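PDB 3GRF: ornithine carbamoyltransferase from Giardia intestinalis, which probably transfers the carbamoyl group of carbamoyl phosphate to ornithine, giving citrulline and phosphate. Local coordinates for residues A28-M31 and K32-A36; M138-D141 and F142-K146; G153-S156 and N157-G161; V272-K275 and R276-F279. All coordinates share one frame; numbering follows the deposited sequence.

Contact 1: residues A28-M31 and K32-A36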
loop_
_atom_site.group_PDB
_atom_site.type_symbol
_atom_site.label_atom_id
_atom_site.label_comp_id
_atom_site.label_asym_id
_atom_site.label_seq_id
_atom_site.Cartn_x
_atom_site.Cartn_y
_atom_site.Cartn_z
ATOM N N ALA A 28 -11.528 -22.616 -3.593
ATOM C CA ALA A 28 -11.700 -21.385 -4.384
ATOM C C ALA A 28 -13.159 -21.225 -4.767
ATOM O O ALA A 28 -13.703 -20.138 -4.722
ATOM C CB ALA A 28 -10.847 -21.452 -5.670
ATOM N N LEU A 29 -13.764 -22.323 -5.221
ATOM C CA LEU A 29 -15.160 -22.306 -5.663
ATOM C C LEU A 29 -16.100 -22.018 -4.494
ATOM O O LEU A 29 -17.104 -21.294 -4.635
ATOM C CB LEU A 29 -15.519 -23.641 -6.309
ATOM C CG LEU A 29 -15.048 -23.910 -7.727
ATOM C CD1 LEU A 29 -15.328 -25.374 -8.025
ATOM C CD2 LEU A 29 -15.767 -22.944 -8.696
ATOM N N ASP A 30 -15.778 -22.568 -3.338
ATOM C CA ASP A 30 -16.655 -22.295 -2.173
ATOM C C ASP A 30 -16.454 -20.900 -1.624
ATOM O O ASP A 30 -17.383 -20.321 -1.092
ATOM C CB ASP A 30 -16.471 -23.298 -1.043
ATOM C CG ASP A 30 -17.504 -23.092 0.076
ATOM O OD1 ASP A 30 -17.116 -22.856 1.225
ATOM O OD2 ASP A 30 -18.715 -23.124 -0.215
ATOM N N MET A 31 -15.236 -20.369 -1.730
ATOM C CA MET A 31 -14.978 -18.966 -1.337
ATOM C C MET A 31 -15.574 -17.977 -2.301
ATOM O O MET A 31 -15.893 -16.870 -1.911
ATOM C CB MET A 31 -13.478 -18.687 -1.252
ATOM C CG MET A 31 -12.773 -19.532 -0.229
ATOM S SD MET A 31 -11.032 -19.281 -0.348
ATOM C CE MET A 31 -10.472 -19.798 1.274
ATOM N N LYS A 32 -15.705 -18.367 -3.571
ATOM C CA LYS A 32 -16.456 -17.568 -4.540
ATOM C C LYS A 32 -17.895 -17.376 -4.230
ATOM O O LYS A 32 -18.424 -16.244 -4.326
ATOM C CB LYS A 32 -16.310 -18.121 -5.950
ATOM C CG LYS A 32 -16.680 -17.037 -6.948
ATOM C CD LYS A 32 -16.496 -17.521 -8.392
ATOM C CE LYS A 32 -16.919 -16.391 -9.337
ATOM N NZ LYS A 32 -16.790 -16.769 -10.773
ATOM N N LYS A 33 -18.517 -18.482 -3.815
ATOM C CA LYS A 33 -19.938 -18.566 -3.542
ATOM C C LYS A 33 -20.330 -18.148 -2.163
ATOM O O LYS A 33 -21.386 -17.552 -1.986
ATOM C CB LYS A 33 -20.360 -20.006 -3.684
ATOM C CG LYS A 33 -21.627 -20.119 -4.487
ATOM C CD LYS A 33 -22.036 -21.531 -4.599
ATOM C CE LYS A 33 -23.253 -21.785 -3.719
ATOM N NZ LYS A 33 -23.833 -23.063 -4.172
ATOM N N ASN A 34 -19.472 -18.445 -1.188
ATOM C CA ASN A 34 -19.756 -18.198 0.222
ATOM C C ASN A 34 -18.641 -17.406 0.924
ATOM O O ASN A 34 -17.980 -17.903 1.849
ATOM C CB ASN A 34 -19.980 -19.549 0.914
ATOM C CG ASN A 34 -21.086 -20.372 0.271
ATOM O OD1 ASN A 34 -22.261 -20.029 0.363
ATOM N ND2 ASN A 34 -20.722 -21.482 -0.349
ATOM N N PRO A 35 -18.369 -16.175 0.453
ATOM C CA PRO A 35 -17.251 -15.457 1.022
ATOM C C PRO A 35 -17.453 -15.136 2.520
ATOM O O PRO A 35 -16.493 -15.029 3.284
ATOM C CB PRO A 35 -17.200 -14.200 0.160
ATOM C CG PRO A 35 -18.569 -14.042 -0.395
ATOM C CD PRO A 35 -19.042 -15.400 -0.602
ATOM N N ALA A 36 -18.701 -15.028 2.965
ATOM C CA ALA A 36 -18.942 -14.665 4.318
ATOM C C ALA A 36 -18.297 -15.632 5.297
ATOM O O ALA A 36 -18.090 -15.289 6.455
ATOM C CB ALA A 36 -20.454 -14.590 4.556
#
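Asp30 and Asn34 meet side chain to side chain at the C-terminal end of helix 18-33, where the last helical turn gives way to the loop before a short 3-10 segment. The amide ND2 of Asn34 donates to Asp30 OD2 over 2.6 Å, but the N-H bends away from a straight line (140°). The carboxylate and amide planes are turned 48° apart, and the nitrogen reaches OD2 from above the carboxylate plane. Asp30 holds its CG anti to the backbone N (chi1 -173°), which swings the carboxylate along the helix toward the C-terminal end. Beside this bond the main chain makes a second one between the same two residues, Asn34 N to Asp30 O at 2.8 Å, so Asn34 is gripped twice just as its own backbone leaves helical angles. Lys32 N and Lys33 N continue the helical pattern by donating to the carbonyls of Ala28 and Leu29. Further out, Tyr38 hydrogen-bonds the other carboxylate oxygen, OD1, and helps fix the rotation of Asp30. On another face, Ala28 and Met31 pack on helix 303-322, while Lys32 extends fully to a salt bridge with Glu147 and a hydrogen bond with Asn309. After the turn, Pro35 has no N-H to offer the carbonyl of Met31, and its CB rests 3.6 Å from Met31 O.

Contact 2: residues M138-D141 and F142-K146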
loop_
_atom_site.group_PDB
_atom_site.type_symbol
_atom_site.label_atom_id
_atom_site.label_comp_id
_atom_site.label_asym_id
_atom_site.label_seq_id
_atom_site.Cartn_x
_atom_site.Cartn_y
_atom_site.Cartn_z
ATOM N N MET A 138 -2.661 -21.027 -12.340
ATOM C CA MET A 138 -3.090 -22.408 -12.604
ATOM C C MET A 138 -4.308 -22.721 -11.768
ATOM O O MET A 138 -5.290 -23.197 -12.303
ATOM C CB MET A 138 -1.985 -23.474 -12.387
ATOM C CG MET A 138 -0.838 -23.385 -13.366
ATOM S SD MET A 138 -1.288 -23.411 -15.129
ATOM C CE MET A 138 -1.532 -21.688 -15.461
ATOM N N VAL A 139 -4.280 -22.399 -10.486
ATOM C CA VAL A 139 -5.484 -22.634 -9.657
ATOM C C VAL A 139 -6.701 -21.851 -10.216
ATOM O O VAL A 139 -7.843 -22.314 -10.129
ATOM C CB VAL A 139 -5.292 -22.205 -8.201
ATOM C CG1 VAL A 139 -6.537 -22.623 -7.342
ATOM C CG2 VAL A 139 -4.022 -22.791 -7.652
ATOM N N CYS A 140 -6.431 -20.684 -10.815
ATOM C CA CYS A 140 -7.446 -19.825 -11.415
ATOM C C CYS A 140 -8.120 -20.502 -12.567
ATOM O O CYS A 140 -9.331 -20.647 -12.612
ATOM C CB CYS A 140 -6.791 -18.553 -11.954
ATOM S SG CYS A 140 -8.045 -17.448 -12.657
ATOM N N ASP A 141 -7.307 -20.912 -13.527
ATOM C CA ASP A 141 -7.776 -21.537 -14.769
ATOM C C ASP A 141 -8.492 -22.873 -14.597
ATOM O O ASP A 141 -9.591 -23.066 -15.098
ATOM C CB ASP A 141 -6.580 -21.688 -15.681
ATOM C CG ASP A 141 -5.993 -20.344 -16.076
ATOM O OD1 ASP A 141 -4.822 -20.275 -16.530
ATOM O OD2 ASP A 141 -6.724 -19.354 -15.930
ATOM N N PHE A 142 -7.913 -23.790 -13.835
ATOM C CA PHE A 142 -8.618 -25.054 -13.628
ATOM C C PHE A 142 -9.898 -24.891 -12.817
ATOM O O PHE A 142 -10.903 -25.541 -13.090
ATOM C CB PHE A 142 -7.676 -26.110 -13.070
ATOM C CG PHE A 142 -6.574 -26.435 -14.005
ATOM C CD1 PHE A 142 -5.276 -25.972 -13.760
ATOM C CD2 PHE A 142 -6.831 -27.147 -15.181
ATOM C CE1 PHE A 142 -4.263 -26.261 -14.625
ATOM C CE2 PHE A 142 -5.781 -27.457 -16.072
ATOM C CZ PHE A 142 -4.510 -26.994 -15.778
ATOM N N MET A 143 -9.877 -23.980 -11.860
ATOM C CA MET A 143 -11.112 -23.545 -11.213
ATOM C C MET A 143 -12.175 -23.012 -12.198
ATOM O O MET A 143 -13.361 -23.344 -12.086
ATOM C CB MET A 143 -10.797 -22.520 -10.158
ATOM C CG MET A 143 -12.060 -21.917 -9.474
ATOM S SD MET A 143 -11.812 -20.138 -8.997
ATOM C CE MET A 143 -13.475 -19.790 -8.449
ATOM N N THR A 144 -11.754 -22.192 -13.152
ATOM C CA THR A 144 -12.635 -21.637 -14.177
ATOM C C THR A 144 -13.176 -22.751 -15.064
ATOM O O THR A 144 -14.366 -22.758 -15.403
ATOM C CB THR A 144 -11.871 -20.575 -15.056
ATOM O OG1 THR A 144 -11.394 -19.508 -14.220
ATOM C CG2 THR A 144 -12.772 -20.034 -16.189
ATOM N N ILE A 145 -12.303 -23.690 -15.448
ATOM C CA ILE A 145 -12.735 -24.833 -16.245
ATOM C C ILE A 145 -13.797 -25.636 -15.437
ATOM O O ILE A 145 -14.876 -25.906 -15.957
ATOM C CB ILE A 145 -11.529 -25.718 -16.691
ATOM C CG1 ILE A 145 -10.723 -24.996 -17.782
ATOM C CG2 ILE A 145 -11.954 -27.121 -17.210
ATOM C CD1 ILE A 145 -9.249 -25.524 -17.940
ATOM N N LYS A 146 -13.537 -25.967 -14.173
ATOM C CA LYS A 146 -14.553 -26.732 -13.407
ATOM C C LYS A 146 -15.871 -26.008 -13.243
ATOM O O LYS A 146 -16.945 -26.620 -13.295
ATOM C CB LYS A 146 -14.054 -27.139 -12.003
ATOM C CG LYS A 146 -15.237 -27.699 -11.121
ATOM C CD LYS A 146 -14.684 -28.502 -9.947
ATOM C CE LYS A 146 -15.791 -29.250 -9.230
ATOM N NZ LYS A 146 -15.139 -29.838 -8.022
#
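Met138 and Phe142, one helical turn apart, lie side by side and point the same way. The sulfur-aromatic contact is oblique: Met138 SD is 5.4 Å from the ring centroid, 67° off the ring normal, and its nearest ring atom is CE1 at 4.2 Å. Bends at chi2 (-54°) and chi3 fold the thioether back to reach this ring atom. The CD1 atom of Phe142 also comes within 3.1 Å of Met138 O.

Among the hydrogen bonds, that same carbonyl receives Phe142 N almost straight on, with an N-H...O angle of 172°. All of this belongs to the buried middle of helix 135-151, which joins the carbamoyl-phosphate half of the protein to the ornithine half, and its regular i to i+4 bonds run on through Ile145 N to Asp141 O. Cys140 O is held by two donors, Thr144 N and Thr144 OG1, each at 2.9 Å. The hydroxyl lies above the carbonyl plane and is also bonded by Asn309 of helix 303-322.

Among the charged ends, Asp141 OD2 is bonded by Gln137 of the preceding turn, whereas OD1 reaches Tyr239 of strand 237-240, and Lys146 forms a salt bridge with Asp26.

Contact 3: residues G153-S156 and N157-G161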
loop_
_atom_site.group_PDB
_atom_site.type_symbol
_atom_site.label_atom_id
_atom_site.label_comp_id
_atom_site.label_asym_id
_atom_site.label_seq_id
_atom_site.Cartn_x
_atom_site.Cartn_y
_atom_site.Cartn_z
ATOM N N GLY A 153 -23.523 -28.497 -16.989
ATOM C CA GLY A 153 -23.791 -29.915 -16.771
ATOM C C GLY A 153 -22.890 -30.865 -17.552
ATOM O O GLY A 153 -23.273 -32.004 -17.831
ATOM N N GLU A 154 -21.693 -30.397 -17.896
ATOM C CA GLU A 154 -20.696 -31.160 -18.651
ATOM C C GLU A 154 -19.538 -31.704 -17.788
ATOM O O GLU A 154 -18.448 -32.034 -18.316
ATOM C CB GLU A 154 -20.116 -30.269 -19.736
ATOM C CG GLU A 154 -21.125 -29.737 -20.730
ATOM C CD GLU A 154 -21.488 -30.746 -21.816
ATOM O OE1 GLU A 154 -22.307 -30.402 -22.704
ATOM O OE2 GLU A 154 -20.957 -31.880 -21.784
ATOM N N PHE A 155 -19.758 -31.803 -16.474
ATOM C CA PHE A 155 -18.674 -32.204 -15.543
ATOM C C PHE A 155 -18.924 -33.539 -14.823
ATOM O O PHE A 155 -18.366 -33.777 -13.740
ATOM C CB PHE A 155 -18.414 -31.101 -14.502
ATOM C CG PHE A 155 -16.960 -31.004 -14.024
ATOM C CD1 PHE A 155 -15.955 -30.544 -14.877
ATOM C CD2 PHE A 155 -16.616 -31.338 -12.715
ATOM C CE1 PHE A 155 -14.636 -30.437 -14.439
ATOM C CE2 PHE A 155 -15.280 -31.205 -12.259
ATOM C CZ PHE A 155 -14.295 -30.763 -13.129
ATOM N N SER A 156 -19.742 -34.412 -15.411
ATOM C CA SER A 156 -19.924 -35.774 -14.855
ATOM C C SER A 156 -18.628 -36.556 -14.800
ATOM O O SER A 156 -18.373 -37.309 -13.845
ATOM C CB SER A 156 -20.924 -36.568 -15.684
ATOM O OG SER A 156 -22.213 -36.072 -15.467
ATOM N N ASN A 157 -17.813 -36.461 -15.758
ATOM C CA ASN A 157 -16.482 -37.073 -15.864
ATOM C C ASN A 157 -15.334 -36.204 -15.330
ATOM O O ASN A 157 -14.170 -36.439 -15.647
ATOM C CB ASN A 157 -16.205 -37.624 -17.275
ATOM C CG ASN A 157 -15.094 -38.690 -17.291
ATOM O OD1 ASN A 157 -14.823 -39.327 -16.277
ATOM N ND2 ASN A 157 -14.415 -38.839 -18.430
ATOM N N GLY A 158 -15.697 -35.171 -14.531
ATOM C CA GLY A 158 -14.713 -34.344 -13.878
ATOM C C GLY A 158 -13.772 -33.720 -14.892
ATOM O O GLY A 158 -14.175 -33.503 -16.022
ATOM N N PHE A 159 -12.535 -33.455 -14.472
ATOM C CA PHE A 159 -11.459 -32.990 -15.367
ATOM C C PHE A 159 -11.043 -34.080 -16.358
ATOM O O PHE A 159 -10.567 -33.799 -17.464
ATOM C CB PHE A 159 -10.238 -32.523 -14.563
ATOM C CG PHE A 159 -10.460 -31.261 -13.769
ATOM C CD1 PHE A 159 -10.570 -31.307 -12.379
ATOM C CD2 PHE A 159 -10.535 -30.009 -14.401
ATOM C CE1 PHE A 159 -10.781 -30.138 -11.640
ATOM C CE2 PHE A 159 -10.750 -28.851 -13.664
ATOM C CZ PHE A 159 -10.877 -28.919 -12.287
ATOM N N LYS A 160 -11.261 -35.332 -15.976
ATOM C CA LYS A 160 -10.830 -36.462 -16.784
ATOM C C LYS A 160 -11.286 -36.402 -18.238
ATOM O O LYS A 160 -10.520 -36.776 -19.119
ATOM C CB LYS A 160 -11.285 -37.770 -16.153
ATOM C CG LYS A 160 -10.941 -37.882 -14.687
ATOM C CD LYS A 160 -9.516 -38.277 -14.541
ATOM C CE LYS A 160 -8.939 -37.812 -13.215
ATOM N NZ LYS A 160 -9.673 -38.309 -12.005
ATOM N N GLY A 161 -12.521 -35.936 -18.471
ATOM C CA GLY A 161 -13.152 -35.902 -19.800
ATOM C C GLY A 161 -12.920 -34.626 -20.592
ATOM O O GLY A 161 -13.239 -34.557 -21.781
HETATM O O HOH W 1 -16.202 -34.083 -17.555
#
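Phe155 lays one ring face against the backbone of Gly158, whose CA sits 3.6 Å from the ring centroid and only 12° off the normal, a CH-pi contact over the middle of the ring. The far end of the same ring points at Phe159: CZ stands over the centre of the Phe159 face, 3.7 Å above its plane. The two planes are almost perpendicular (88°) with centroids 5.1 Å apart, which makes a T-shaped pair in which Phe155 gives the edge and Phe159 the face. Folding the chain back for this is a type I beta turn from Phe155 to Gly158, closed by Gly158 N donating to Phe155 O at 3.1 Å. At Gly158 the backbone has a positive phi (57°), turning the chain so that its CA and carbonyl carbon lie against the ring face. A water spans the turn's flank, donating to Glu154 O and, at 2.6 Å, to Gly158 O. The loop follows the Schellman motif at Gly153, which ends helix 135-151, and leads into strand 164-167; both phenylalanines fold back on that helix, touching Lys146, while Glu154 contacts Phe149.

Contact 4: residues V272-K275 and R276-F279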
loop_
_atom_site.group_PDB
_atom_site.type_symbol
_atom_site.label_atom_id
_atom_site.label_comp_id
_atom_site.label_asym_id
_atom_site.label_seq_id
_atom_site.Cartn_x
_atom_site.Cartn_y
_atom_site.Cartn_z
ATOM N N VAL A 272 -13.230 -26.294 -35.083
ATOM C CA VAL A 272 -12.927 -27.723 -35.057
ATOM C C VAL A 272 -13.051 -28.334 -33.672
ATOM O O VAL A 272 -12.920 -29.538 -33.489
ATOM C CB VAL A 272 -11.544 -28.049 -35.656
ATOM C CG1 VAL A 272 -11.471 -27.590 -37.110
ATOM C CG2 VAL A 272 -10.425 -27.408 -34.852
ATOM N N THR A 273 -13.324 -27.487 -32.665
ATOM C CA THR A 273 -13.407 -27.963 -31.284
ATOM C C THR A 273 -14.789 -28.543 -30.953
ATOM O O THR A 273 -15.688 -28.566 -31.801
ATOM C CB THR A 273 -13.001 -26.877 -30.311
ATOM O OG1 THR A 273 -14.014 -25.868 -30.263
ATOM C CG2 THR A 273 -11.679 -26.271 -30.732
ATOM N N SER A 274 -14.968 -29.032 -29.737
ATOM C CA SER A 274 -16.256 -29.576 -29.335
ATOM C C SER A 274 -17.334 -28.497 -29.327
ATOM O O SER A 274 -17.019 -27.301 -29.310
ATOM C CB SER A 274 -16.136 -30.229 -27.954
ATOM O OG SER A 274 -16.287 -29.278 -26.914
ATOM N N LYS A 275 -18.591 -28.920 -29.332
ATOM C CA LYS A 275 -19.679 -27.982 -29.287
ATOM C C LYS A 275 -19.729 -27.260 -27.936
ATOM O O LYS A 275 -20.172 -26.106 -27.866
ATOM C CB LYS A 275 -21.005 -28.688 -29.609
ATOM C CG LYS A 275 -21.819 -28.022 -30.719
ATOM C CD LYS A 275 -21.434 -28.536 -32.118
ATOM C CE LYS A 275 -22.520 -28.197 -33.152
ATOM N NZ LYS A 275 -23.695 -29.142 -33.092
ATOM N N ARG A 276 -19.286 -27.942 -26.874
ATOM C CA ARG A 276 -19.209 -27.374 -25.507
ATOM C C ARG A 276 -17.955 -26.490 -25.260
ATOM O O ARG A 276 -17.807 -25.892 -24.201
ATOM C CB ARG A 276 -19.242 -28.520 -24.478
ATOM C CG ARG A 276 -17.877 -29.156 -24.251
ATOM C CD ARG A 276 -17.858 -30.666 -24.197
ATOM N NE ARG A 276 -18.174 -31.193 -22.889
ATOM C CZ ARG A 276 -17.586 -32.237 -22.290
ATOM N NH1 ARG A 276 -16.577 -32.916 -22.829
ATOM N NH2 ARG A 276 -18.010 -32.592 -21.096
ATOM N N SER A 277 -17.029 -26.416 -26.228
ATOM C CA SER A 277 -15.714 -25.833 -25.951
ATOM C C SER A 277 -15.787 -24.448 -25.355
ATOM O O SER A 277 -16.799 -23.729 -25.474
ATOM C CB SER A 277 -14.810 -25.839 -27.195
ATOM O OG SER A 277 -15.384 -25.086 -28.244
ATOM N N ILE A 278 -14.722 -24.077 -24.659
ATOM C CA ILE A 278 -14.605 -22.721 -24.186
ATOM C C ILE A 278 -13.230 -22.237 -24.624
ATOM O O ILE A 278 -12.371 -23.048 -24.918
ATOM C CB ILE A 278 -14.845 -22.578 -22.654
ATOM C CG1 ILE A 278 -13.742 -23.246 -21.841
ATOM C CG2 ILE A 278 -16.258 -23.108 -22.231
ATOM C CD1 ILE A 278 -13.913 -23.066 -20.315
ATOM N N PHE A 279 -13.048 -20.930 -24.667
ATOM C CA PHE A 279 -11.772 -20.305 -25.036
ATOM C C PHE A 279 -11.231 -19.510 -23.790
ATOM O O PHE A 279 -11.992 -18.798 -23.112
ATOM C CB PHE A 279 -11.963 -19.372 -26.245
ATOM C CG PHE A 279 -10.810 -18.499 -26.466
ATOM C CD1 PHE A 279 -9.682 -19.005 -27.141
ATOM C CD2 PHE A 279 -10.784 -17.216 -25.931
ATOM C CE1 PHE A 279 -8.529 -18.203 -27.285
ATOM C CE2 PHE A 279 -9.634 -16.388 -26.078
ATOM C CZ PHE A 279 -8.516 -16.888 -26.737
#
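Ser277 OG is the polar centre of this turn, sitting between Thr273 OG1 at 2.6 Å and Ser274 O at 3.0 Å. It stands between its own backbone N and carbonyl carbon (chi1 60°), a rotation that turns the hydroxyl inward to the preceding residues. The backbone adds a bond from Ser277 N to Ser274 O at 3.2 Å, closing a type I beta turn from Ser274 to Ser277; the N-H points well at the oxygen (161°), though it comes from far above the carbonyl plane. Lys300 supplies another bond to the Ser277 hydroxyl, and Thr273 OG1 is tied back to the carbonyl of Met270. Arg276 belongs to this tight part as well. Its side chain begins by folding against Ser274, with CG 3.1 Å from Ser274 OG, then bends at chi2 and chi3 to carry the guanidinium away. There NE forms a salt bridge with Glu154 and NH1 one with Asp236, which also hydrogen-bonds Ser274 OG, so a single carboxylate holds both residues.

The solvent side of the turn is looser. Lys275, at its second position, is exposed, and its side chain, bent at chi2 and chi4, leads off from the turn.

The turn lies between helix 267-270 and strand 278-281, the edge strand within this chain of the five-stranded parallel sheet. Thr273 packs on Val238 of the adjoining strand 237-240, while Ile278 leans on Lys148 and Phe149 of helix 135-151.

Overall arrangement
All four contacts are local, in series along the chain, and none nests within or crosses another. Contact 1 comes first, at the end of helix 18-33; contact 2 follows in the middle of helix 135-151, and the two helices touch where Ala28 CB meets Met143 SD at 3.7 Å. Contact 3 closes the turn just beyond that helix and packs back on it, with Phe142 O 3.4 Å from Phe159 CE2. Contact 4 closes the turn that enters strand 278-281 and is joined to contact 3 by the Glu154-Arg276 salt bridge. Helix 135-151 thus links the N-terminal helix with the edge of the five-stranded sheet.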